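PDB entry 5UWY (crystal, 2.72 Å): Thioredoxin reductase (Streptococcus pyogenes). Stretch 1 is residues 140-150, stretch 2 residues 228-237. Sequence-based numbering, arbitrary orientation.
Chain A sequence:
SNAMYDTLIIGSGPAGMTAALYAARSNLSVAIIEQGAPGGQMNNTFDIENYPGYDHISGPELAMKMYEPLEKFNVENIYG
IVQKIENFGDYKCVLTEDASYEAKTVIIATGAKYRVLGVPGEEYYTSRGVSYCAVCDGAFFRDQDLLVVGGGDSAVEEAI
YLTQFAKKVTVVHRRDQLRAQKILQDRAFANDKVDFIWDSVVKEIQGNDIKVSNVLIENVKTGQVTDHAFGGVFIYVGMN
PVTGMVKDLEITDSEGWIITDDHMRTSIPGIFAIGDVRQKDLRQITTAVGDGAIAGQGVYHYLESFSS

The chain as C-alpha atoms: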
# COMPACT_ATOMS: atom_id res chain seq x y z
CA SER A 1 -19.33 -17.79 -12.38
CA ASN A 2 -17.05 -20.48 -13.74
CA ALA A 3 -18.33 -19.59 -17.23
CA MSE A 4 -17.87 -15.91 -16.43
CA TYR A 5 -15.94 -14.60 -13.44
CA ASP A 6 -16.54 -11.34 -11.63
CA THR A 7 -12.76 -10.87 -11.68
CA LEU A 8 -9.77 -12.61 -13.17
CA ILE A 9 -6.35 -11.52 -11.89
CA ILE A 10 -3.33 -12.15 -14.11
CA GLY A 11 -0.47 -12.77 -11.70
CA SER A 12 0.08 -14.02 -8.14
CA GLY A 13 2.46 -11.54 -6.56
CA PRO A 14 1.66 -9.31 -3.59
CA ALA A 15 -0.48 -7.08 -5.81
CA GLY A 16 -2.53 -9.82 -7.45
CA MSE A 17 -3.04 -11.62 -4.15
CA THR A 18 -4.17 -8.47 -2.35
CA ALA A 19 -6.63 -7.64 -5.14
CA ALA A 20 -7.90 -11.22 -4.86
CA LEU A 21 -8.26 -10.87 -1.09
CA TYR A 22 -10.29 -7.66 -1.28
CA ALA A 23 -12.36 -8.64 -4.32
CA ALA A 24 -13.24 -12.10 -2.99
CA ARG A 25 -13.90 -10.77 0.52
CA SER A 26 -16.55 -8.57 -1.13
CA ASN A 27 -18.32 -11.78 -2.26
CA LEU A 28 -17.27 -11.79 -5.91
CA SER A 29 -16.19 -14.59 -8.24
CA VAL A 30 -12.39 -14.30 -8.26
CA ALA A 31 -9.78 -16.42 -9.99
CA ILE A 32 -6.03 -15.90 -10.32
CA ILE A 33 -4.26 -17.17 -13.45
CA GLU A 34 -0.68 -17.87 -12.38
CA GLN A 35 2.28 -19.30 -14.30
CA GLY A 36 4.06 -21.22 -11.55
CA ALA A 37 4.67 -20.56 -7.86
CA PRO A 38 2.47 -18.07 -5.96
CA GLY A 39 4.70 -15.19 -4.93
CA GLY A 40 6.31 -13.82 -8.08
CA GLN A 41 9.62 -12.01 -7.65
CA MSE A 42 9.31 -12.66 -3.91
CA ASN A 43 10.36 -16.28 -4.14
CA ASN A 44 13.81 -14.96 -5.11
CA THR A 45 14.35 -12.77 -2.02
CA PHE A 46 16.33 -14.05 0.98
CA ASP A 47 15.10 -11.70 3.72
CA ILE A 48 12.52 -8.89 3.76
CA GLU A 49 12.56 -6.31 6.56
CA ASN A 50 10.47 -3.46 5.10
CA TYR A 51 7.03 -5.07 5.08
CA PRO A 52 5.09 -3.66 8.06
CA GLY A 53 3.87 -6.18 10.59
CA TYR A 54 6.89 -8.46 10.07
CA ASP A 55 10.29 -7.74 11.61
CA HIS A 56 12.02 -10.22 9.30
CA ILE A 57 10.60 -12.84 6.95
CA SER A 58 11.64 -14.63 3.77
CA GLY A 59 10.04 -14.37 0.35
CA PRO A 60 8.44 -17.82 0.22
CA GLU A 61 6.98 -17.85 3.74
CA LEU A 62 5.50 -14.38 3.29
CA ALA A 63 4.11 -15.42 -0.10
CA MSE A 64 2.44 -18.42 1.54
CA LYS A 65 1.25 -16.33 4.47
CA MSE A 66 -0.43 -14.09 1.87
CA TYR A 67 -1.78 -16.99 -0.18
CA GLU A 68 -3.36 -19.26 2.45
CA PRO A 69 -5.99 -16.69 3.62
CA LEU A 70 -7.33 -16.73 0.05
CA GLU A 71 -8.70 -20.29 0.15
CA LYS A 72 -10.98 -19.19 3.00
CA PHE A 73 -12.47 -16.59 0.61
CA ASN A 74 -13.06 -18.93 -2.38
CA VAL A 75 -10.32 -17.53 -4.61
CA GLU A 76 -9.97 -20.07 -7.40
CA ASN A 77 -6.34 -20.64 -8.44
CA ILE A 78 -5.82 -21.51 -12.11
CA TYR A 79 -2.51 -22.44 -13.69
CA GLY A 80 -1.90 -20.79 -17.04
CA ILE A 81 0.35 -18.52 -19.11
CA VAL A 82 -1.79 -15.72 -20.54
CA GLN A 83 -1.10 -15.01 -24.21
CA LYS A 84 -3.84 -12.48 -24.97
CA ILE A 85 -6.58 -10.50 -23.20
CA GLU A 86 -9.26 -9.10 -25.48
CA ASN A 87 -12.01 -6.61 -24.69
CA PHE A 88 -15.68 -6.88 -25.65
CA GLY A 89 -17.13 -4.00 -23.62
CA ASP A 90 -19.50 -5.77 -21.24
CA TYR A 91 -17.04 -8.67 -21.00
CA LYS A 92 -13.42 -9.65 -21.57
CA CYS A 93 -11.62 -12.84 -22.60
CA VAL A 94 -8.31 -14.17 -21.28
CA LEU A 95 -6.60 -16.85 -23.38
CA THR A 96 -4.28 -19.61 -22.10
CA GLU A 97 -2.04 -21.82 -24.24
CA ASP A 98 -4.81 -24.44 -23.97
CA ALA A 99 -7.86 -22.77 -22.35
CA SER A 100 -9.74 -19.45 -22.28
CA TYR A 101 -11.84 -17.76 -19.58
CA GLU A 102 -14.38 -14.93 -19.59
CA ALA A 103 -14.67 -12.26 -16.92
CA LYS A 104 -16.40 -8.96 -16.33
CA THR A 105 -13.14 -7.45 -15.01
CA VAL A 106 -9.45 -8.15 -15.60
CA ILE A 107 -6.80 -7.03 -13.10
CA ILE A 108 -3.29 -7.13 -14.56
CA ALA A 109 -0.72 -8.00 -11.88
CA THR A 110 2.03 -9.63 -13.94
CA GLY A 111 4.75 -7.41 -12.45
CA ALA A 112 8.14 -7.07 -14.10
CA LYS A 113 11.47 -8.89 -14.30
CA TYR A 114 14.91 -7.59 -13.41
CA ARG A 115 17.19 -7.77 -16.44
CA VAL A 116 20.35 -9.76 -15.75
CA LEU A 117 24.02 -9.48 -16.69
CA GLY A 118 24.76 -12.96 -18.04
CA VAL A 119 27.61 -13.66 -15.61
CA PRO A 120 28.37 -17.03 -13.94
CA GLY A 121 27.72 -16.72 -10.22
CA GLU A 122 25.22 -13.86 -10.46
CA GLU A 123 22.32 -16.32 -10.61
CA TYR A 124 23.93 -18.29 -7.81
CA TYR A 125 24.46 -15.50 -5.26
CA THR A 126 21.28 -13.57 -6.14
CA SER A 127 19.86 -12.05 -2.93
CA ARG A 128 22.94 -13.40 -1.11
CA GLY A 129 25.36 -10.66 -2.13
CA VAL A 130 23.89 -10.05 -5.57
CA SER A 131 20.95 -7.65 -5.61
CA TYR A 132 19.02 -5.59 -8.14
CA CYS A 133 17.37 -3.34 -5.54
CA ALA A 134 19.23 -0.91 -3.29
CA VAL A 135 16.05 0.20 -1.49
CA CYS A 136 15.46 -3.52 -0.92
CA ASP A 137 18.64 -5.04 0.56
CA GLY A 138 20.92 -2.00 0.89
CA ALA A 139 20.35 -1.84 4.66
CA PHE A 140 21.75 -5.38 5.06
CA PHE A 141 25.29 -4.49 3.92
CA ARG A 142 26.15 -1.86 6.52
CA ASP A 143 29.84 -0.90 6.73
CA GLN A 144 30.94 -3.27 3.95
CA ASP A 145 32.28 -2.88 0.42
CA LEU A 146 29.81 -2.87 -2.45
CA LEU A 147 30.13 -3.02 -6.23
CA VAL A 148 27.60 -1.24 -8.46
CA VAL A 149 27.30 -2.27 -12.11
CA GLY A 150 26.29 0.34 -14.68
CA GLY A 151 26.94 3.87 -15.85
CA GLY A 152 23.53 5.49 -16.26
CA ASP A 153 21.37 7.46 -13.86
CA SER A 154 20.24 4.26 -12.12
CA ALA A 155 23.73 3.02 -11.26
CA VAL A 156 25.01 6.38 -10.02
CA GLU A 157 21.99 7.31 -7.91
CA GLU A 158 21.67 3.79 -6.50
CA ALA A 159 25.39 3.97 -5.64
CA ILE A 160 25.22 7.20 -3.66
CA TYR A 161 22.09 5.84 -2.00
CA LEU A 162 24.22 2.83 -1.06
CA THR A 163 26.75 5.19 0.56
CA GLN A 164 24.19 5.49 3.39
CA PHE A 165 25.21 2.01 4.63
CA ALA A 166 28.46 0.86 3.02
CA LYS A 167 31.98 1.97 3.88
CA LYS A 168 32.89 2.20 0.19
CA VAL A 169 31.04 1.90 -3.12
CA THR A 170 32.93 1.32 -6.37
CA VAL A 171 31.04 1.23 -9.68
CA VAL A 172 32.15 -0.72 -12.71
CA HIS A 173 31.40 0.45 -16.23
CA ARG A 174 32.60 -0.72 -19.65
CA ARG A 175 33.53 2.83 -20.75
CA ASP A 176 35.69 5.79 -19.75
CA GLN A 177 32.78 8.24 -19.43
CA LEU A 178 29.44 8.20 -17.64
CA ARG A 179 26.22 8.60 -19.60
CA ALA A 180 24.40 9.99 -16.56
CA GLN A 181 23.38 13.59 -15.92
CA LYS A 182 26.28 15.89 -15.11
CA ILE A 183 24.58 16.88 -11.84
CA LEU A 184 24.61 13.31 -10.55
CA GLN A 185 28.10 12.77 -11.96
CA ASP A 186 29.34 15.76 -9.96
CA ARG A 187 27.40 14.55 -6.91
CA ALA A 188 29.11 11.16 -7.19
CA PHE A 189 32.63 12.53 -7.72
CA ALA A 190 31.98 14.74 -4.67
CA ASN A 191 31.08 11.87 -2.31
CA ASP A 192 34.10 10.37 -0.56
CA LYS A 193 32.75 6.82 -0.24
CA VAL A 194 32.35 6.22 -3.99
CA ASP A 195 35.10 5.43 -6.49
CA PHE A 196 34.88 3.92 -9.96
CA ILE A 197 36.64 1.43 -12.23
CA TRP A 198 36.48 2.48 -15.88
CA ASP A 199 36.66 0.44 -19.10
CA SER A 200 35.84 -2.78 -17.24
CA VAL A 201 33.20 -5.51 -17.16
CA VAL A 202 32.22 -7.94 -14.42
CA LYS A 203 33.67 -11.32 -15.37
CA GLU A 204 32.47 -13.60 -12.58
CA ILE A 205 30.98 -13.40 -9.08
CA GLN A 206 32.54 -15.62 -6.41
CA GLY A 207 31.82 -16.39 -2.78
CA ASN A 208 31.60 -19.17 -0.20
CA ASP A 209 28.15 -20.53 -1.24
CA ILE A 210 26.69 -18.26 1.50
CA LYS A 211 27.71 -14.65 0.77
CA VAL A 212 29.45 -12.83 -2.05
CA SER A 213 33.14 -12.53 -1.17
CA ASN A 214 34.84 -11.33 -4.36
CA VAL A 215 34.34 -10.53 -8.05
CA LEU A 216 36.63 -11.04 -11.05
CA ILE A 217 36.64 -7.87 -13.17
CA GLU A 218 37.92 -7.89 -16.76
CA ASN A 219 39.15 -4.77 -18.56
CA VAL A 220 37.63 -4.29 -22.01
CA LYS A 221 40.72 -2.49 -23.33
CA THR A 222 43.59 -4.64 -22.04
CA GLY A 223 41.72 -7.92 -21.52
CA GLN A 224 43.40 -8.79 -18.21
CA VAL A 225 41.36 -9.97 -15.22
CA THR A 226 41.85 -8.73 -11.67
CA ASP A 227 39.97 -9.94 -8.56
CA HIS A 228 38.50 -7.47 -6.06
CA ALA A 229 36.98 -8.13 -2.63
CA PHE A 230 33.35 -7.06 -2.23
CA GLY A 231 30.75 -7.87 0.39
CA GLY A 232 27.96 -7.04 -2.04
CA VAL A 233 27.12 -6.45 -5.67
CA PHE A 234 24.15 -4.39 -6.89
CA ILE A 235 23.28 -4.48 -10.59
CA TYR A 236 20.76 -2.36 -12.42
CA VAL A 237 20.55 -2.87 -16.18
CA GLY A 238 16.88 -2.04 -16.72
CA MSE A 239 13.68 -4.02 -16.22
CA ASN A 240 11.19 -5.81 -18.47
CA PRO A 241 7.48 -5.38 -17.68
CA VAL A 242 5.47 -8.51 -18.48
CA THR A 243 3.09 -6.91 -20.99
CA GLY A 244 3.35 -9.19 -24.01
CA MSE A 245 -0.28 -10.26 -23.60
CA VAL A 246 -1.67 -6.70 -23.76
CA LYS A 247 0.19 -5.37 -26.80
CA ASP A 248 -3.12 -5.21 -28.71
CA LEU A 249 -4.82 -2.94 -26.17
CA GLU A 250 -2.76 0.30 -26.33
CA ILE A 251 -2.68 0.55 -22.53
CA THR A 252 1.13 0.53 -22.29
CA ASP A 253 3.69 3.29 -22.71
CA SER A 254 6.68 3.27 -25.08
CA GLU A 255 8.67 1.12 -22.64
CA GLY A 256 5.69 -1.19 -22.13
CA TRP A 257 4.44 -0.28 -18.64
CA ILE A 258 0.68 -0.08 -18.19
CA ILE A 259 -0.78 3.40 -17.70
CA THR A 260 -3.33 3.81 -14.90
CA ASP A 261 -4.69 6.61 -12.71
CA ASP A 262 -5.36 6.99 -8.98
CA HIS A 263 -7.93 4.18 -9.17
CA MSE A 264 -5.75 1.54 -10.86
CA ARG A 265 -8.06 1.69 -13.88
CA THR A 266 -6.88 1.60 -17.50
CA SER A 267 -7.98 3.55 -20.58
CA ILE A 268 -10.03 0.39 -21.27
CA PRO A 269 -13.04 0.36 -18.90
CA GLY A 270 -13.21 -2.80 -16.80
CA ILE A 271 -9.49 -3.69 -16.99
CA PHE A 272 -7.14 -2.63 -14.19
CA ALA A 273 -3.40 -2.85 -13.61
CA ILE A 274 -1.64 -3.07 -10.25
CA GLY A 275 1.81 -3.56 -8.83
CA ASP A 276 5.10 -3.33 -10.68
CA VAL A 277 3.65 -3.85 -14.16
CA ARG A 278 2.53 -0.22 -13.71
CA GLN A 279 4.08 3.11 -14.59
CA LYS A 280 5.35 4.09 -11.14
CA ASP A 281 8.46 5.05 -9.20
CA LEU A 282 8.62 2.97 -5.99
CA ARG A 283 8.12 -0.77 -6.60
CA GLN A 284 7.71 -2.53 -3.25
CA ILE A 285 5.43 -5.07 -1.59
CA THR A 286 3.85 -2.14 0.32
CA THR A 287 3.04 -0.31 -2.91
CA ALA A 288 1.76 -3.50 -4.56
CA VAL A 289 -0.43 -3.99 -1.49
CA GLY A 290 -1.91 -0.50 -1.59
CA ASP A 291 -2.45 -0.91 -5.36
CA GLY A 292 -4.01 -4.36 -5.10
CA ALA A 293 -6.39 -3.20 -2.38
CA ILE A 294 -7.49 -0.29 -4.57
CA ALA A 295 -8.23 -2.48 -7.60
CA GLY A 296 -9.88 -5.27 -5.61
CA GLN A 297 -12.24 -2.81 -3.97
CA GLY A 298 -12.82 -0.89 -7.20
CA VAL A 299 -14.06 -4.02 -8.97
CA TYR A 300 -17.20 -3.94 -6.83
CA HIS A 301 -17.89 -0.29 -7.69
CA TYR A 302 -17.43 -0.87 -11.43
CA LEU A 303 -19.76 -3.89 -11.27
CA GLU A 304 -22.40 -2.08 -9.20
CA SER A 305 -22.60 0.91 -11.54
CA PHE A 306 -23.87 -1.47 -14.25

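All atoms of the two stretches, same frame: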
# COMPACT_ATOMS: atom_id res chain seq x y z
N PHE A 140 21.15 -4.17 4.52
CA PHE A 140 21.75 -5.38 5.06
C PHE A 140 23.27 -5.33 5.04
O PHE A 140 23.92 -6.03 5.82
CB PHE A 140 21.30 -6.60 4.26
CG PHE A 140 19.86 -6.96 4.45
CD1 PHE A 140 19.29 -6.95 5.72
CD2 PHE A 140 19.07 -7.32 3.37
CE1 PHE A 140 17.96 -7.28 5.90
CE2 PHE A 140 17.74 -7.65 3.54
CZ PHE A 140 17.19 -7.63 4.81
N PHE A 141 23.85 -4.51 4.17
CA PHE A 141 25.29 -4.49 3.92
C PHE A 141 25.95 -3.27 4.55
O PHE A 141 26.73 -2.56 3.92
CB PHE A 141 25.57 -4.55 2.41
CG PHE A 141 24.97 -5.76 1.72
CD1 PHE A 141 23.60 -5.96 1.66
CD2 PHE A 141 25.80 -6.70 1.13
CE1 PHE A 141 23.06 -7.06 1.03
CE2 PHE A 141 25.26 -7.81 0.49
CZ PHE A 141 23.89 -7.99 0.44
N ARG A 142 25.62 -3.02 5.81
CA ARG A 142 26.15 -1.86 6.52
C ARG A 142 27.64 -2.02 6.77
O ARG A 142 28.10 -3.06 7.26
CB ARG A 142 25.40 -1.67 7.84
CG ARG A 142 25.86 -0.47 8.65
CD ARG A 142 24.81 -0.07 9.69
NE ARG A 142 23.69 0.64 9.08
N ASP A 143 28.40 -0.97 6.43
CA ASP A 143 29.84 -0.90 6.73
C ASP A 143 30.63 -1.99 6.01
O ASP A 143 31.59 -2.54 6.56
CB ASP A 143 30.09 -0.93 8.23
CG ASP A 143 29.58 0.30 8.94
OD1 ASP A 143 29.69 1.41 8.36
OD2 ASP A 143 29.06 0.17 10.07
N GLN A 144 30.23 -2.31 4.78
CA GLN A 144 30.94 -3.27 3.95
C GLN A 144 31.30 -2.61 2.63
O GLN A 144 31.04 -1.42 2.41
CB GLN A 144 30.11 -4.54 3.73
CG GLN A 144 29.30 -4.96 4.95
CD GLN A 144 28.61 -6.29 4.75
OE1 GLN A 144 28.61 -6.85 3.66
NE2 GLN A 144 28.00 -6.80 5.82
N ASP A 145 31.91 -3.38 1.74
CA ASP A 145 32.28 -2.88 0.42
C ASP A 145 31.34 -3.45 -0.63
O ASP A 145 31.05 -4.67 -0.64
CB ASP A 145 33.74 -3.18 0.10
CG ASP A 145 34.69 -2.65 1.15
OD1 ASP A 145 35.54 -1.80 0.81
OD2 ASP A 145 34.59 -3.07 2.32
N LEU A 146 30.85 -2.57 -1.49
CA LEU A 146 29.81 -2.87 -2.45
C LEU A 146 30.26 -2.47 -3.84
O LEU A 146 30.97 -1.47 -4.02
CB LEU A 146 28.51 -2.15 -2.08
CG LEU A 146 27.92 -2.44 -0.70
CD1 LEU A 146 26.51 -1.88 -0.58
CD2 LEU A 146 27.91 -3.92 -0.41
N LEU A 147 29.85 -3.26 -4.82
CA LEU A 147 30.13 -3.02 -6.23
C LEU A 147 28.82 -2.72 -6.94
O LEU A 147 27.85 -3.46 -6.78
CB LEU A 147 30.82 -4.23 -6.86
CG LEU A 147 31.21 -4.11 -8.34
CD1 LEU A 147 32.42 -3.21 -8.48
CD2 LEU A 147 31.49 -5.48 -8.93
N VAL A 148 28.79 -1.63 -7.71
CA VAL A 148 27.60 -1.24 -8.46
C VAL A 148 27.92 -1.36 -9.94
O VAL A 148 28.95 -0.84 -10.41
CB VAL A 148 27.16 0.20 -8.11
CG1 VAL A 148 26.40 0.83 -9.27
CG2 VAL A 148 26.31 0.19 -6.85
N VAL A 149 27.07 -2.06 -10.69
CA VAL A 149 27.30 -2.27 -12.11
C VAL A 149 26.41 -1.33 -12.92
O VAL A 149 25.19 -1.30 -12.72
CB VAL A 149 27.06 -3.73 -12.51
CG1 VAL A 149 27.46 -3.95 -13.96
CG2 VAL A 149 27.82 -4.67 -11.59
N GLY A 150 27.01 -0.57 -13.82
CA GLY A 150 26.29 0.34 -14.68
C GLY A 150 26.96 1.71 -14.75
O GLY A 150 27.92 2.01 -14.04
N HIS A 228 38.71 -8.48 -7.09
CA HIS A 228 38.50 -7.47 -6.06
C HIS A 228 37.55 -8.04 -5.01
O HIS A 228 36.68 -8.85 -5.31
CB HIS A 228 37.94 -6.16 -6.64
CG HIS A 228 38.68 -5.66 -7.84
ND1 HIS A 228 38.77 -6.37 -9.02
CD2 HIS A 228 39.38 -4.52 -8.04
CE1 HIS A 228 39.48 -5.68 -9.90
NE2 HIS A 228 39.87 -4.56 -9.32
N ALA A 229 37.75 -7.62 -3.76
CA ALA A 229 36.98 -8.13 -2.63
C ALA A 229 35.78 -7.23 -2.37
O ALA A 229 35.93 -6.03 -2.10
CB ALA A 229 37.85 -8.22 -1.37
N PHE A 230 34.58 -7.81 -2.44
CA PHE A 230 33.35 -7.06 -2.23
C PHE A 230 32.37 -7.88 -1.40
O PHE A 230 32.15 -9.06 -1.68
CB PHE A 230 32.69 -6.68 -3.56
CG PHE A 230 33.46 -5.66 -4.34
CD1 PHE A 230 33.61 -4.37 -3.85
CD2 PHE A 230 34.03 -5.98 -5.56
CE1 PHE A 230 34.32 -3.43 -4.56
CE2 PHE A 230 34.74 -5.04 -6.27
CZ PHE A 230 34.88 -3.76 -5.77
N GLY A 231 31.80 -7.23 -0.38
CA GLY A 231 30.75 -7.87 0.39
C GLY A 231 29.44 -7.95 -0.37
O GLY A 231 28.66 -8.89 -0.17
N GLY A 232 29.19 -6.99 -1.26
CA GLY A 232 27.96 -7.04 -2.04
C GLY A 232 28.15 -6.56 -3.46
O GLY A 232 29.11 -5.84 -3.78
N VAL A 233 27.22 -6.97 -4.31
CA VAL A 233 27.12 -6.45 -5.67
C VAL A 233 25.66 -6.09 -5.93
O VAL A 233 24.75 -6.84 -5.56
CB VAL A 233 27.69 -7.43 -6.72
CG1 VAL A 233 26.67 -8.47 -7.12
CG2 VAL A 233 28.22 -6.66 -7.94
N PHE A 234 25.45 -4.89 -6.48
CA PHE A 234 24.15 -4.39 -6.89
C PHE A 234 24.22 -4.02 -8.36
O PHE A 234 25.10 -3.25 -8.79
CB PHE A 234 23.70 -3.20 -6.01
CG PHE A 234 23.55 -3.54 -4.55
CD1 PHE A 234 24.65 -3.75 -3.74
CD2 PHE A 234 22.28 -3.70 -3.99
CE1 PHE A 234 24.51 -4.09 -2.40
CE2 PHE A 234 22.14 -4.04 -2.64
CZ PHE A 234 23.25 -4.23 -1.85
N ILE A 235 23.33 -4.62 -9.14
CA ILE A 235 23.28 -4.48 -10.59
C ILE A 235 21.93 -3.90 -10.96
O ILE A 235 20.89 -4.40 -10.53
CB ILE A 235 23.48 -5.82 -11.31
CG1 ILE A 235 24.68 -6.56 -10.73
CG2 ILE A 235 23.64 -5.59 -12.83
CD1 ILE A 235 24.57 -8.06 -10.87
N TYR A 236 21.96 -2.85 -11.75
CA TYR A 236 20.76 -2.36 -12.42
C TYR A 236 21.06 -2.17 -13.90
O TYR A 236 21.91 -1.36 -14.26
CB TYR A 236 20.23 -1.06 -11.82
CG TYR A 236 18.73 -1.15 -11.94
CD1 TYR A 236 17.98 -0.24 -12.67
CD2 TYR A 236 18.08 -2.22 -11.40
CE1 TYR A 236 16.57 -0.39 -12.80
CE2 TYR A 236 16.72 -2.38 -11.51
CZ TYR A 236 15.98 -1.48 -12.20
OH TYR A 236 14.62 -1.71 -12.25
N VAL A 237 20.38 -2.95 -14.74
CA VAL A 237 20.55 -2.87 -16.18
C VAL A 237 19.26 -2.53 -16.90
O VAL A 237 19.22 -2.59 -18.13
CB VAL A 237 21.15 -4.18 -16.73
CG1 VAL A 237 22.65 -4.21 -16.51
CG2 VAL A 237 20.51 -5.38 -16.05

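What joins the two backbones? Strand 145-149 runs parallel to strand 232-235, their directions differing by 21°, and the hydrogen bonds alternate as in a parallel sheet. Gly-232 N donates to Asp-145 O (3.0 Å), Leu-147 N to Gly-232 O (2.9 Å), Phe-234 N to Leu-147 O (2.8 Å) and Val-149 N to Phe-234 O (3.0 Å). Leu-147 thus uses both its N and its O, while the backbone N and O of Leu-146 and Val-148 take no part in these bonds. At the start of the ladder Asp-145 O also accepts a weak bond from Gly-231 N (2.7 Å), bent to 122° at the hydrogen. CA-H...O contacts fill in between, such as Val-148 CA to Phe-234 O at 3.2 Å.

How do the aromatic rings contribute? Phe-234 points its edge at the face of Phe-141, with ring planes at 73° and Phe-234 CZ 3.9 Å from Phe-141 CD1. With chi1 in the m well, the end of Phe-234 comes nearer to stretch 1 than its CA-to-CB direction suggests, and it has the largest area covered by the other stretch, 108 Å². Leu-146 joins this cluster, its CD1 lying 3.5 Å from Phe-234 CE1. Phe-230 offers a ring face instead: Leu-147 CB sits over it, 9° off the ring normal, in a CH-pi contact.

Which aliphatic side chains pack on the two faces of the sheet? Leu-147, Val-149, Val-233 and Ile-235 share one face. Leu-147 CD2 meets Val-233 CG2 at 3.6 Å, and Val-149 CG2 reaches Ile-235 CG1 at 3.8 Å and Val-233 CG2 at 4.2 Å. Branched side chains suit these extended positions, where they cover neighbouring residues with hydrocarbon. Leu-146, Val-148 and Phe-234 occupy the other face; there the contact of Val-148 CG2 with Phe-234 CB is looser, at 4.4 Å. Together the two stretches bury 713 Å².

Why do glycines suit the junction? At Gly-232 an ideal CB would lie 2.7 Å from Leu-146 CD2 and 2.8 Å from Phe-141 CD2, so the missing side chain leaves room for both; Phe-141 CE2 approaches Gly-232 CA to 3.8 Å. At Gly-231 an ideal CB would lie 2.8 Å from Gln-144 OE1, also a clash. Gly-150, just past the first strand, has phi/psi of 134/174, where a CB would be jammed against the preceding carbonyl oxygen, so its backbone alone calls for glycine.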